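Local coordinates for S-M checkpoint control protein RAD4 (Schizosaccharomyces pombe, PDB 4BU0) that is essential for DNA replication and for the checkpoint coupling S and M phases, its first two BRCT domains binding phosphorylated Crb2, at residues Phe10-Thr15 with Ser72-Val77; Glu80-Val83 with Asp87-Asp90; Pro100-Cys105 with Val165-Gln170. All coordinates share one frame; numbering follows the deposited sequence.

Overall arrangement
Three contacts follow one another along the chain without interleaving, and they sample both halves of the tandem BRCT unit. Interaction 1 sets strand 11-15, in the four-stranded parallel sheet of the first BRCT domain, against the start of helix 74-83; interaction 2 uses the end of that same helix and the loop that follows, its centre about 15 Å away. Interaction 3 lies in the second BRCT domain, its centre about 22 Å from that of interaction 1 and 31 Å from that of interaction 2. Interactions 1 and 3 each set the start of a domain's last helix, through Trp74 or Trp167, against the first strand or the turns just before it, so they pack both domains of the Crb2-binding module.

Interaction 1: Phe10-Thr15 with Ser72-Val77; sequences FVICCT and SEWIPV
The indole NE1 of Trp74 hydrogen-bonds Leu92 O, while the six-membered part of the same ring meets Phe10 and Ile12. The contact between the segments is wholly apolar. Phe10 brings one ortho carbon into the plane of the indole at its edge, CD2 lying 3.8 Å from Trp74 CH2, and CE2 of the same ring follows at 4.0 Å from Trp74 CZ2. Trp74 holds its ring on the side opposite the backbone N (chi1 175°), which sends the benzo end to the strand. In the conformer given, one of two deposited, Ile12 also reaches the helix through its terminal methyl: CD1 is 3.9 Å from Trp74 CZ3 and meets Ile75 CD1 tip to tip at 3.7 Å. The Ile75 methyl is folded back over one indole face of its neighbour, 3.6 Å above the Trp74 plane and offset toward the rim. Replacing Trp74 by an alanine would probably leave Phe10 and the Ile12 methyl facing a gap and Leu92 O without its N-H donor. Around this contact, Phe10 stacks with His46, and Ile12 and Ile75 both touch Ile48 of strand 46-49. Thr15 OG1, at the far end of the strand, hydrogen-bonds a modified side chain of the bound Crb2 phosphopeptide. Strand order 2-1-3-4, with helix 74-83 packed on the sheet through a tryptophan in its first turn, is the signature of the BRCT fold.

Interaction 2: Glu80-Val83 with Asp87-Asp90; sequences ESWV and DLDD
Trp82 and Leu88 mark the closest backbone approach, their CA atoms 7.2 Å apart, where the chain leaves the last turn of helix 74-83 and doubles back beside it in a non-regular conformation. Leu88 makes the whole contact from its side of the loop, and its two methyls divide the work. CD1 lies 3.9 Å from Trp82 CD1, an atom of the five-membered ring that it approaches obliquely, and 4.2 Å from Trp82 CB, so that it spans the root of that side chain. CD2 goes to the previous helical residue and rests 3.9 Å from Ser81 CB. The leucine CG is anti to its carbonyl carbon (chi1 -55°), which directs the fork at the helix. In BRCT terms this is the C-terminal end of the third main helix of the first domain, with the start of the connection to the second folded against it. Pro6 adds to the apolar patch by touching both Trp82 and Leu88, and Lys5 and Leu32 also lie against the indole. Ser81 OG, in the conformer given, hydrogen-bonds Glu86 OE1 between the two segments. The burial is modest, 120 Å² over both segments, and the flanking Asp87 directs its CB away from the helix.

Interaction 3: Pro100-Cys105 with Val165-Gln170; sequences PTLFKC and VEWLWQ
Leu102 packs against Leu168 and Trp167 where the chain enters the second BRCT domain: a pair of turns leading into strand 106-110 meets the first turns of helix 166-174, the counterpart of helix 74-83 in the first domain. The tight part is the leucine pair. Leu102 CD1 lies 3.6 Å from Leu168 CD1, the two side chains crossing at about a right angle, and Leu168 gets there with CG anti to its backbone N (chi1 178°). The other Leu102 methyl, CD2, is 4.1 Å from Trp167 CH2, approaching the indole obliquely. Packing is looser beside it, where Cys105 SG stands at the edge of the same ring, near its plane, 4.4 Å from CH2. Trp167 is further fixed by a hydrogen bond from NE1 to Leu178 O and by stacking with His141, much as Trp74 engages Leu92 and His46 in the first domain. The two turns are consistent with which side chains face the helix. A type I turn, closed by Phe103 N to Pro100 O (3.1 Å), runs into a type II turn, closed by Cys105 N to Leu102 O (2.9 Å). Leu102 and Cys105, the ends of the second turn, point to the helix, whereas Lys104, with its positive phi, belongs to the solvent side together with Pro100. All four touching residues are buried. The helix has a more open flank too, where Glu166 and Gln170, one turn apart, are both partly exposed: Gln170 NE2 donates to the anti lone pair of Glu166 OE2 over 2.9 Å at 167°, with the acceptor in the plane of the amide.

Interaction 1: Phe10-Thr15 with Ser72-Val77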
loop_
_atom_site.group_PDB
_atom_site.type_symbol
_atom_site.label_atom_id
_atom_site.label_comp_id
_atom_site.label_asym_id
_atom_site.label_seq_id
_atom_site.Cartn_x
_atom_site.Cartn_y
_atom_site.Cartn_z
ATOM N N PHE A 10 -18.294 10.555 -7.990
ATOM C CA PHE A 10 -17.263 9.640 -7.494
ATOM C C PHE A 10 -17.740 8.213 -7.627
ATOM O O PHE A 10 -18.935 7.944 -7.457
ATOM C CB PHE A 10 -16.947 9.915 -6.010
ATOM C CG PHE A 10 -16.097 11.111 -5.711
ATOM C CD1 PHE A 10 -16.538 12.396 -6.022
ATOM C CD2 PHE A 10 -14.899 10.970 -5.018
ATOM C CE1 PHE A 10 -15.750 13.511 -5.719
ATOM C CE2 PHE A 10 -14.118 12.090 -4.693
ATOM C CZ PHE A 10 -14.539 13.348 -5.058
ATOM N N VAL A 11 -16.809 7.273 -7.899
ATOM C CA VAL A 11 -17.127 5.854 -8.046
ATOM C C VAL A 11 -16.109 5.148 -7.175
ATOM O O VAL A 11 -14.918 5.131 -7.502
ATOM C CB VAL A 11 -17.139 5.371 -9.514
ATOM C CG1 VAL A 11 -17.521 3.895 -9.583
ATOM C CG2 VAL A 11 -18.105 6.214 -10.357
ATOM N N ILE A 12 -16.581 4.632 -6.040
ATOM C CA ILE A 12 -15.681 4.052 -5.044
ATOM C C ILE A 12 -15.717 2.538 -5.048
ATOM O O ILE A 12 -16.755 1.927 -5.223
ATOM C CB ILE A 12 -16.093 4.648 -3.678
ATOM C CG1 ILE A 12 -15.740 6.168 -3.660
ATOM C CG2 ILE A 12 -15.485 3.875 -2.470
ATOM C CD1 ILE A 12 -16.448 6.974 -2.615
ATOM N N CYS A 13 -14.529 1.929 -4.840
ATOM C CA CYS A 13 -14.348 0.482 -4.791
ATOM C C CYS A 13 -13.421 0.197 -3.614
ATOM O O CYS A 13 -12.589 1.062 -3.319
ATOM C CB CYS A 13 -13.740 0.026 -6.114
ATOM S SG CYS A 13 -13.555 -1.764 -6.298
ATOM N N CYS A 14 -13.563 -0.968 -2.942
ATOM C CA CYS A 14 -12.676 -1.364 -1.838
ATOM C C CYS A 14 -11.848 -2.559 -2.236
ATOM O O CYS A 14 -12.301 -3.416 -3.022
ATOM C CB CYS A 14 -13.461 -1.700 -0.569
ATOM S SG CYS A 14 -14.332 -0.302 0.166
ATOM N N THR A 15 -10.656 -2.685 -1.610
ATOM C CA THR A 15 -9.852 -3.897 -1.742
ATOM C C THR A 15 -9.276 -4.212 -0.372
ATOM O O THR A 15 -8.729 -3.319 0.295
ATOM C CB THR A 15 -8.799 -3.840 -2.857
ATOM O OG1 THR A 15 -8.214 -5.141 -2.977
ATOM C CG2 THR A 15 -7.698 -2.802 -2.645
ATOM N N SER A 72 -8.814 3.663 4.528
ATOM C CA SER A 72 -10.140 3.300 4.998
ATOM C C SER A 72 -10.809 4.393 5.807
ATOM O O SER A 72 -12.028 4.377 5.922
ATOM C CB SER A 72 -10.045 2.044 5.851
ATOM O OG SER A 72 -9.230 2.301 6.983
ATOM N N GLU A 73 -10.027 5.321 6.371
ATOM C CA GLU A 73 -10.596 6.376 7.210
ATOM C C GLU A 73 -11.187 7.524 6.386
ATOM O O GLU A 73 -11.913 8.353 6.944
ATOM C CB GLU A 73 -9.536 6.920 8.198
ATOM C CG GLU A 73 -8.630 8.022 7.656
ATOM C CD GLU A 73 -7.118 7.849 7.612
ATOM O OE1 GLU A 73 -6.556 7.244 8.554
ATOM O OE2 GLU A 73 -6.485 8.389 6.670
ATOM N N TRP A 74 -10.867 7.605 5.065
ATOM C CA TRP A 74 -11.349 8.724 4.270
ATOM C C TRP A 74 -12.857 8.953 4.333
ATOM O O TRP A 74 -13.303 10.030 4.735
ATOM C CB TRP A 74 -10.892 8.575 2.809
ATOM C CG TRP A 74 -11.451 9.628 1.907
ATOM C CD1 TRP A 74 -11.475 10.982 2.130
ATOM C CD2 TRP A 74 -12.131 9.405 0.669
ATOM N NE1 TRP A 74 -12.131 11.621 1.088
ATOM C CE2 TRP A 74 -12.530 10.675 0.177
ATOM C CE3 TRP A 74 -12.403 8.256 -0.100
ATOM C CZ2 TRP A 74 -13.240 10.819 -1.027
ATOM C CZ3 TRP A 74 -13.070 8.412 -1.315
ATOM C CH2 TRP A 74 -13.487 9.681 -1.752
ATOM N N ILE A 75 -13.639 7.953 3.949
ATOM C CA ILE A 75 -15.088 8.147 3.881
ATOM C C ILE A 75 -15.689 8.409 5.278
ATOM O O ILE A 75 -16.435 9.377 5.421
ATOM C CB ILE A 75 -15.774 6.989 3.148
ATOM C CG1 ILE A 75 -15.470 7.026 1.610
ATOM C CG2 ILE A 75 -17.293 6.971 3.441
ATOM C CD1 ILE A 75 -16.029 8.296 0.856
ATOM N N PRO A 76 -15.354 7.641 6.334
ATOM C CA PRO A 76 -15.912 7.983 7.646
ATOM C C PRO A 76 -15.559 9.395 8.109
ATOM O O PRO A 76 -16.420 10.071 8.676
ATOM C CB PRO A 76 -15.283 6.923 8.558
ATOM C CG PRO A 76 -15.123 5.729 7.655
ATOM C CD PRO A 76 -14.596 6.378 6.382
ATOM N N VAL A 77 -14.315 9.888 7.837
ATOM C CA VAL A 77 -13.945 11.224 8.272
ATOM C C VAL A 77 -14.719 12.292 7.455
ATOM O O VAL A 77 -15.242 13.271 8.020
ATOM C CB VAL A 77 -12.408 11.447 8.221
ATOM C CG1 VAL A 77 -12.046 12.909 8.463
ATOM C CG2 VAL A 77 -11.702 10.553 9.251
#

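Interaction 2: Glu80-Val83 with Asp87-Asp90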
loop_
_atom_site.group_PDB
_atom_site.type_symbol
_atom_site.label_atom_id
_atom_site.label_comp_id
_atom_site.label_asym_id
_atom_site.label_seq_id
_atom_site.Cartn_x
_atom_site.Cartn_y
_atom_site.Cartn_z
ATOM N N GLU A 80 -18.347 12.309 8.535
ATOM C CA GLU A 80 -18.535 12.968 9.821
ATOM C C GLU A 80 -18.575 14.486 9.697
ATOM O O GLU A 80 -19.434 15.138 10.301
ATOM C CB GLU A 80 -17.421 12.545 10.771
ATOM C CG GLU A 80 -17.745 12.892 12.210
ATOM C CD GLU A 80 -18.988 12.193 12.733
ATOM O OE1 GLU A 80 -19.252 11.028 12.344
ATOM O OE2 GLU A 80 -19.736 12.849 13.487
ATOM N N SER A 81 -17.686 15.070 8.880
ATOM C CA SER A 81 -17.679 16.519 8.710
ATOM C C SER A 81 -18.958 16.988 8.044
ATOM O O SER A 81 -19.580 17.967 8.484
ATOM C CB SER A 81 -16.472 16.965 7.887
ATOM O OG SER A 81 -15.281 16.918 8.651
ATOM N N TRP A 82 -19.392 16.273 7.012
ATOM C CA TRP A 82 -20.579 16.623 6.265
ATOM C C TRP A 82 -21.867 16.538 7.106
ATOM O O TRP A 82 -22.676 17.468 7.069
ATOM C CB TRP A 82 -20.656 15.668 5.077
ATOM C CG TRP A 82 -21.850 15.891 4.211
ATOM C CD1 TRP A 82 -22.125 17.004 3.464
ATOM C CD2 TRP A 82 -22.882 14.947 3.928
ATOM N NE1 TRP A 82 -23.272 16.805 2.729
ATOM C CE2 TRP A 82 -23.753 15.548 2.988
ATOM C CE3 TRP A 82 -23.141 13.631 4.352
ATOM C CZ2 TRP A 82 -24.854 14.872 2.455
ATOM C CZ3 TRP A 82 -24.231 12.963 3.818
ATOM C CH2 TRP A 82 -25.100 13.598 2.916
ATOM N N VAL A 83 -22.032 15.447 7.867
ATOM C CA VAL A 83 -23.293 15.299 8.632
ATOM C C VAL A 83 -23.373 16.263 9.811
ATOM O O VAL A 83 -24.483 16.509 10.318
ATOM C CB VAL A 83 -23.566 13.867 9.099
ATOM C CG1 VAL A 83 -23.807 12.952 7.910
ATOM C CG2 VAL A 83 -22.501 13.321 10.078
ATOM N N ASP A 87 -18.251 23.088 6.811
ATOM C CA ASP A 87 -17.904 23.485 5.461
ATOM C C ASP A 87 -16.866 22.516 4.907
ATOM O O ASP A 87 -15.945 22.108 5.616
ATOM C CB ASP A 87 -17.321 24.911 5.466
ATOM C CG ASP A 87 -18.279 26.060 5.730
ATOM O OD1 ASP A 87 -19.510 25.861 5.591
ATOM O OD2 ASP A 87 -17.791 27.191 5.969
ATOM N N LEU A 88 -17.061 22.107 3.663
ATOM C CA LEU A 88 -16.138 21.241 2.954
ATOM C C LEU A 88 -15.525 22.055 1.862
ATOM O O LEU A 88 -16.082 23.088 1.502
ATOM C CB LEU A 88 -16.890 20.052 2.327
ATOM C CG LEU A 88 -17.757 19.185 3.271
ATOM C CD1 LEU A 88 -18.588 18.187 2.463
ATOM C CD2 LEU A 88 -16.910 18.475 4.296
ATOM N N ASP A 89 -14.426 21.602 1.313
ATOM C CA ASP A 89 -13.927 22.299 0.139
ATOM C C ASP A 89 -13.861 21.313 -1.004
ATOM O O ASP A 89 -14.128 20.104 -0.826
ATOM C CB ASP A 89 -12.621 23.063 0.382
ATOM C CG ASP A 89 -11.392 22.235 0.667
ATOM O OD1 ASP A 89 -11.249 21.156 0.060
ATOM O OD2 ASP A 89 -10.535 22.702 1.443
ATOM N N ASP A 90 -13.510 21.808 -2.186
ATOM C CA ASP A 90 -13.493 21.020 -3.394
ATOM C C ASP A 90 -12.499 19.866 -3.341
ATOM O O ASP A 90 -12.615 18.962 -4.168
ATOM C CB ASP A 90 -13.190 21.919 -4.615
ATOM C CG ASP A 90 -11.975 22.799 -4.440
ATOM O OD1 ASP A 90 -11.938 23.567 -3.452
ATOM O OD2 ASP A 90 -11.098 22.778 -5.332
#

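Interaction 3: Pro100-Cys105 with Val165-Gln170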
loop_
_atom_site.group_PDB
_atom_site.type_symbol
_atom_site.label_atom_id
_atom_site.label_comp_id
_atom_site.label_asym_id
_atom_site.label_seq_id
_atom_site.Cartn_x
_atom_site.Cartn_y
_atom_site.Cartn_z
ATOM N N PRO A 100 -0.894 5.671 2.683
ATOM C CA PRO A 100 0.579 5.770 2.663
ATOM C C PRO A 100 1.129 4.802 1.628
ATOM O O PRO A 100 0.632 3.680 1.523
ATOM C CB PRO A 100 0.973 5.361 4.084
ATOM C CG PRO A 100 -0.239 5.775 4.924
ATOM C CD PRO A 100 -1.397 5.347 4.038
ATOM N N THR A 101 2.140 5.220 0.864
ATOM C CA THR A 101 2.625 4.402 -0.243
ATOM C C THR A 101 2.995 3.008 0.183
ATOM O O THR A 101 2.646 2.036 -0.508
ATOM C CB THR A 101 3.827 5.086 -0.900
ATOM O OG1 THR A 101 3.362 6.334 -1.430
ATOM C CG2 THR A 101 4.428 4.249 -2.034
ATOM N N LEU A 102 3.707 2.890 1.333
ATOM C CA LEU A 102 4.202 1.599 1.803
ATOM C C LEU A 102 3.344 0.971 2.911
ATOM O O LEU A 102 3.818 0.143 3.698
ATOM C CB LEU A 102 5.670 1.754 2.255
ATOM C CG LEU A 102 6.592 2.291 1.152
ATOM C CD1 LEU A 102 8.017 2.428 1.678
ATOM C CD2 LEU A 102 6.600 1.372 -0.104
ATOM N N PHE A 103 2.031 1.295 2.914
ATOM C CA PHE A 103 1.100 0.707 3.857
ATOM C C PHE A 103 1.184 -0.818 3.749
ATOM O O PHE A 103 1.137 -1.379 2.635
ATOM C CB PHE A 103 -0.326 1.215 3.542
ATOM C CG PHE A 103 -1.359 0.783 4.538
ATOM C CD1 PHE A 103 -1.392 1.335 5.815
ATOM C CD2 PHE A 103 -2.290 -0.190 4.215
ATOM C CE1 PHE A 103 -2.358 0.926 6.746
ATOM C CE2 PHE A 103 -3.257 -0.590 5.138
ATOM C CZ PHE A 103 -3.284 -0.027 6.395
ATOM N N LYS A 104 1.340 -1.467 4.908
ATOM C CA LYS A 104 1.421 -2.924 5.067
ATOM C C LYS A 104 2.733 -3.522 4.549
ATOM O O LYS A 104 2.895 -4.753 4.627
ATOM C CB LYS A 104 0.236 -3.686 4.449
ATOM C CG LYS A 104 -1.080 -3.462 5.207
ATOM C CD LYS A 104 -1.173 -4.238 6.498
ATOM C CE LYS A 104 -2.608 -4.390 6.951
ATOM N NZ LYS A 104 -3.108 -3.171 7.639
ATOM N N CYS A 105 3.671 -2.690 4.076
ATOM C CA CYS A 105 4.981 -3.238 3.700
ATOM C C CYS A 105 5.797 -3.421 4.961
ATOM O O CYS A 105 5.752 -2.579 5.860
ATOM C CB CYS A 105 5.725 -2.332 2.724
ATOM S SG CYS A 105 4.969 -2.236 1.092
ATOM N N VAL A 165 16.960 -1.595 -4.820
ATOM C CA VAL A 165 16.419 -0.406 -4.187
ATOM C C VAL A 165 15.540 0.436 -5.151
ATOM O O VAL A 165 14.711 1.217 -4.701
ATOM C CB VAL A 165 17.523 0.428 -3.502
ATOM C CG1 VAL A 165 18.462 1.068 -4.529
ATOM C CG2 VAL A 165 16.934 1.452 -2.530
ATOM N N GLU A 166 15.721 0.270 -6.470
ATOM C CA GLU A 166 14.906 0.994 -7.439
ATOM C C GLU A 166 13.417 0.695 -7.241
ATOM O O GLU A 166 12.578 1.541 -7.523
ATOM C CB GLU A 166 15.364 0.602 -8.842
ATOM C CG GLU A 166 14.807 1.473 -9.966
ATOM C CD GLU A 166 15.148 2.956 -9.970
ATOM O OE1 GLU A 166 16.036 3.400 -9.207
ATOM O OE2 GLU A 166 14.428 3.692 -10.680
ATOM N N TRP A 167 13.087 -0.477 -6.668
ATOM C CA TRP A 167 11.689 -0.758 -6.335
ATOM C C TRP A 167 11.133 0.306 -5.396
ATOM O O TRP A 167 10.002 0.768 -5.548
ATOM C CB TRP A 167 11.569 -2.142 -5.668
ATOM C CG TRP A 167 10.240 -2.334 -4.984
ATOM C CD1 TRP A 167 9.055 -2.681 -5.575
ATOM C CD2 TRP A 167 9.958 -2.161 -3.586
ATOM N NE1 TRP A 167 8.042 -2.687 -4.638
ATOM C CE2 TRP A 167 8.570 -2.359 -3.409
ATOM C CE3 TRP A 167 10.755 -1.848 -2.466
ATOM C CZ2 TRP A 167 7.953 -2.231 -2.157
ATOM C CZ3 TRP A 167 10.150 -1.731 -1.223
ATOM C CH2 TRP A 167 8.765 -1.922 -1.078
ATOM N N LEU A 168 11.934 0.643 -4.376
ATOM C CA LEU A 168 11.504 1.629 -3.414
ATOM C C LEU A 168 11.365 3.007 -4.037
ATOM O O LEU A 168 10.352 3.682 -3.814
ATOM C CB LEU A 168 12.529 1.661 -2.259
ATOM C CG LEU A 168 12.244 2.705 -1.157
ATOM C CD1 LEU A 168 10.931 2.409 -0.431
ATOM C CD2 LEU A 168 13.398 2.721 -0.138
ATOM N N TRP A 169 12.353 3.411 -4.810
ATOM C CA TRP A 169 12.289 4.730 -5.384
ATOM C C TRP A 169 11.140 4.878 -6.358
ATOM O O TRP A 169 10.471 5.847 -6.315
ATOM C CB TRP A 169 13.620 5.125 -6.017
ATOM C CG TRP A 169 14.842 4.978 -5.137
ATOM C CD1 TRP A 169 16.028 4.503 -5.531
ATOM C CD2 TRP A 169 14.987 5.329 -3.758
ATOM N NE1 TRP A 169 16.906 4.505 -4.489
ATOM C CE2 TRP A 169 16.276 5.007 -3.396
ATOM C CE3 TRP A 169 14.152 5.867 -2.800
ATOM C CZ2 TRP A 169 16.739 5.202 -2.120
ATOM C CZ3 TRP A 169 14.640 6.051 -1.551
ATOM C CH2 TRP A 169 15.898 5.705 -1.237
ATOM N N GLN A 170 10.960 3.883 -7.212
ATOM C CA GLN A 170 9.859 4.005 -8.168
ATOM C C GLN A 170 8.490 3.881 -7.483
ATOM O O GLN A 170 7.536 4.502 -7.954
ATOM C CB GLN A 170 10.006 2.988 -9.306
ATOM C CG GLN A 170 11.157 3.396 -10.230
ATOM C CD GLN A 170 11.102 2.671 -11.569
ATOM O OE1 GLN A 170 10.033 2.255 -12.044
ATOM N NE2 GLN A 170 12.273 2.503 -12.183
#